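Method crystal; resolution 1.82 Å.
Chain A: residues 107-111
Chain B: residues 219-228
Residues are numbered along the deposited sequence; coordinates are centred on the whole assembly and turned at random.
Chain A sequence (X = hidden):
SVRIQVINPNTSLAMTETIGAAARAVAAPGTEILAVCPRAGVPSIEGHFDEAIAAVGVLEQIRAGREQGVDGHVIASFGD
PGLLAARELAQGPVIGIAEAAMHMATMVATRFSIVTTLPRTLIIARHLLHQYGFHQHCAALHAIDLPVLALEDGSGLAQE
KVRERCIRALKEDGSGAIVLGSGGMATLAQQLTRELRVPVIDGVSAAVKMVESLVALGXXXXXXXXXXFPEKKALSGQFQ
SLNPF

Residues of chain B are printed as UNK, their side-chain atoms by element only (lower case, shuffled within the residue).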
# COMPACT_ATOMS: atom_id res chain seq x y z
N MET A 107 10.56 -12.29 13.20
CA MET A 107 10.41 -13.64 13.74
C MET A 107 10.38 -13.68 15.27
O MET A 107 10.00 -14.69 15.86
CB MET A 107 11.53 -14.55 13.22
CG MET A 107 11.49 -14.80 11.72
SD MET A 107 12.83 -15.86 11.17
CE MET A 107 12.60 -15.80 9.39
N VAL A 108 10.79 -12.58 15.90
CA VAL A 108 10.87 -12.51 17.37
C VAL A 108 10.06 -11.37 17.99
O VAL A 108 9.95 -11.27 19.22
CB VAL A 108 12.34 -12.45 17.87
CG1 VAL A 108 13.04 -13.79 17.65
CG2 VAL A 108 13.11 -11.31 17.20
N ALA A 109 9.50 -10.51 17.14
CA ALA A 109 8.69 -9.37 17.59
C ALA A 109 7.65 -8.99 16.54
O ALA A 109 7.83 -9.27 15.35
CB ALA A 109 9.58 -8.18 17.93
N THR A 110 6.57 -8.34 16.98
CA THR A 110 5.55 -7.85 16.06
C THR A 110 6.09 -6.65 15.27
O THR A 110 5.91 -6.57 14.05
CB THR A 110 4.25 -7.44 16.78
OG1 THR A 110 4.55 -6.48 17.80
CG2 THR A 110 3.58 -8.66 17.40
N ARG A 111 6.74 -5.73 15.98
CA ARG A 111 7.34 -4.55 15.36
C ARG A 111 8.72 -4.26 15.94
O ARG A 111 9.00 -4.59 17.10
CB ARG A 111 6.44 -3.33 15.51
CG ARG A 111 5.08 -3.45 14.81
CD ARG A 111 4.39 -2.10 14.69
NE ARG A 111 4.19 -1.46 15.99
CZ ARG A 111 3.83 -0.19 16.16
NH1 ARG A 111 3.68 0.29 17.38
NH2 ARG A 111 3.64 0.60 15.11
N UNK B 219 18.90 -15.46 20.35
CA UNK B 219 17.68 -14.68 20.21
C UNK B 219 16.44 -15.53 20.40
O UNK B 219 16.36 -16.66 19.90
c UNK B 219 18.68 -12.91 18.51
c UNK B 219 18.65 -12.57 17.03
c UNK B 219 17.64 -13.98 18.84
c UNK B 219 18.48 -11.65 19.35
N UNK B 220 15.48 -14.98 21.13
CA UNK B 220 14.19 -15.62 21.35
C UNK B 220 13.09 -14.57 21.27
O UNK B 220 13.38 -13.37 21.15
c UNK B 220 14.16 -16.32 22.71
N UNK B 221 11.84 -15.01 21.32
CA UNK B 221 10.68 -14.12 21.25
C UNK B 221 10.76 -13.02 22.31
O UNK B 221 11.05 -13.29 23.48
c UNK B 221 8.15 -14.00 21.21
c UNK B 221 9.36 -14.91 21.42
o UNK B 221 9.32 -15.98 20.47
N UNK B 222 10.53 -11.78 21.88
CA UNK B 222 10.49 -10.65 22.79
C UNK B 222 9.31 -10.78 23.75
O UNK B 222 8.17 -10.99 23.32
c UNK B 222 10.36 -9.34 22.01
o UNK B 222 10.33 -8.23 22.89
N UNK B 223 9.60 -10.67 25.04
CA UNK B 223 8.56 -10.68 26.07
C UNK B 223 8.23 -9.26 26.53
O UNK B 223 7.60 -9.06 27.57
c UNK B 223 9.05 -13.06 26.89
c UNK B 223 8.97 -11.58 27.24
n UNK B 223 6.53 -15.31 25.07
c UNK B 223 7.70 -13.61 26.46
c UNK B 223 7.84 -14.87 25.62
N UNK B 224 8.67 -8.29 25.73
CA UNK B 224 8.37 -6.89 25.95
C UNK B 224 7.20 -6.48 25.06
O UNK B 224 7.35 -6.31 23.85
c UNK B 224 9.35 -4.55 25.70
c UNK B 224 9.06 -2.57 26.61
n UNK B 224 8.97 -2.43 25.30
c UNK B 224 9.15 -3.65 24.71
c UNK B 224 9.60 -6.03 25.66
n UNK B 224 9.29 -3.85 26.88
N UNK B 225 6.03 -6.33 25.67
CA UNK B 225 4.85 -5.82 24.99
C UNK B 225 3.94 -6.85 24.35
O UNK B 225 3.30 -7.64 25.04
N UNK B 226 3.89 -6.83 23.02
CA UNK B 226 2.89 -7.57 22.23
C UNK B 226 2.94 -9.09 22.36
O UNK B 226 1.90 -9.75 22.32
c UNK B 226 2.98 -7.18 20.75
c UNK B 226 2.66 -5.71 20.51
o UNK B 226 2.88 -5.24 19.38
o UNK B 226 2.17 -5.03 21.44
N UNK B 227 4.14 -9.64 22.50
CA UNK B 227 4.32 -11.09 22.55
C UNK B 227 4.77 -11.58 23.93
O UNK B 227 5.34 -12.67 24.06
c UNK B 227 5.27 -11.56 21.45
c UNK B 227 3.57 -11.97 19.61
c UNK B 227 5.99 -11.70 19.05
c UNK B 227 4.87 -11.28 19.99
N UNK B 228 4.49 -10.77 24.95
CA UNK B 228 4.72 -11.15 26.33
C UNK B 228 3.86 -12.37 26.68
O UNK B 228 2.87 -12.64 26.00
c UNK B 228 4.39 -9.99 27.26
O HOH W 1 9.24 -16.40 17.77
O HOH W 2 3.33 -2.82 18.45

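Position 219 carries four side-chain carbons, forked at the second, with no heteroatom. Its CA-to-CB bond points toward chain A, yet the side chain stays 4.8 Å or more from that stretch. Chi1 is m and chi2 t, and the fork one carbon beyond CB makes this Leu219(B).

Position 220 has a single carbon, directed away from chain A. Its contact is made by the backbone instead: the carbonyl O lies 3.5 Å from CG1 of Val108(A). One carbon defines Ala220(B).

At position 221, the first side-chain carbon bears one oxygen and one carbon, a branch at CB that identifies Thr221(B). Two features tie it to chain A. A water accounts for the first, lying 2.7 Å from OG1 of Thr221(B) and donating to O of Met107(A), also at 2.7 Å; the direction of its bond to the hydroxyl is undecided. The second is a CA-H...O contact, with CA of Thr221(B) 3.6 Å from O of Val108(A) and an angle of 137° at the hydrogen.

Position 222 shows one carbon followed by one oxygen, the pattern of serine. Its backbone N donates to O of Val108(A) at 2.8 Å, and the N-H...O angle of 174° is nearly linear. CB of Ser222(B) packs 4.3 Å from CB of Ala109(A). With chi1 in t, OG of Ser222(B) accepts from the backbone N of position 224, the two atoms 3.3 Å apart.

Four carbons in a row ending in nitrogen mark position 223 as Lys223(B). It points away from chain A and makes no contact there; its NZ donates to the backbone O of position 227 at 3.1 Å.

Position 224 has one carbon leading to a five-membered ring of three carbons and two nitrogens, hence His224(B). The ring comes no closer than 7.7 Å to the chain A stretch.

No side-chain atom exists at position 225. With phi/psi of 92/-113, a CB would be jammed against the preceding carbonyl O, which by itself calls for Gly225(B). A type I turn starts here.

Position 226 has two carbons, the second carrying two oxygens: a short carboxylate, Asp226(B). Its OD2 accepts from OG1 of Thr110(A) at 2.6 Å, and a water donates to the same OD2 at 2.6 Å while accepting from NE of Arg111(A) at 2.9 Å.

Position 227 again has four carbons forked at the second, giving Leu227(B). CD1 lies 3.9 Å from CA of Ala109(A), and CG lies 3.9 Å from CG2 of Thr110(A).

Position 228 ends the turn with one carbon, Ala228(B), out of reach of chain A; its N bonds weakly to O of Gly225(B) at 3.3 Å.

The contact, burying 346 Å², rests on two direct hydrogen bonds. One joins the backbones at Val108(A) and Ser222(B); the other joins the side chains of Thr110(A) and Asp226(B). Leu227(B) adds apolar packing against Ala109(A) and Thr110(A), and the two waters supply further bridges.

Chain B 219-228: LATSKHGDLA
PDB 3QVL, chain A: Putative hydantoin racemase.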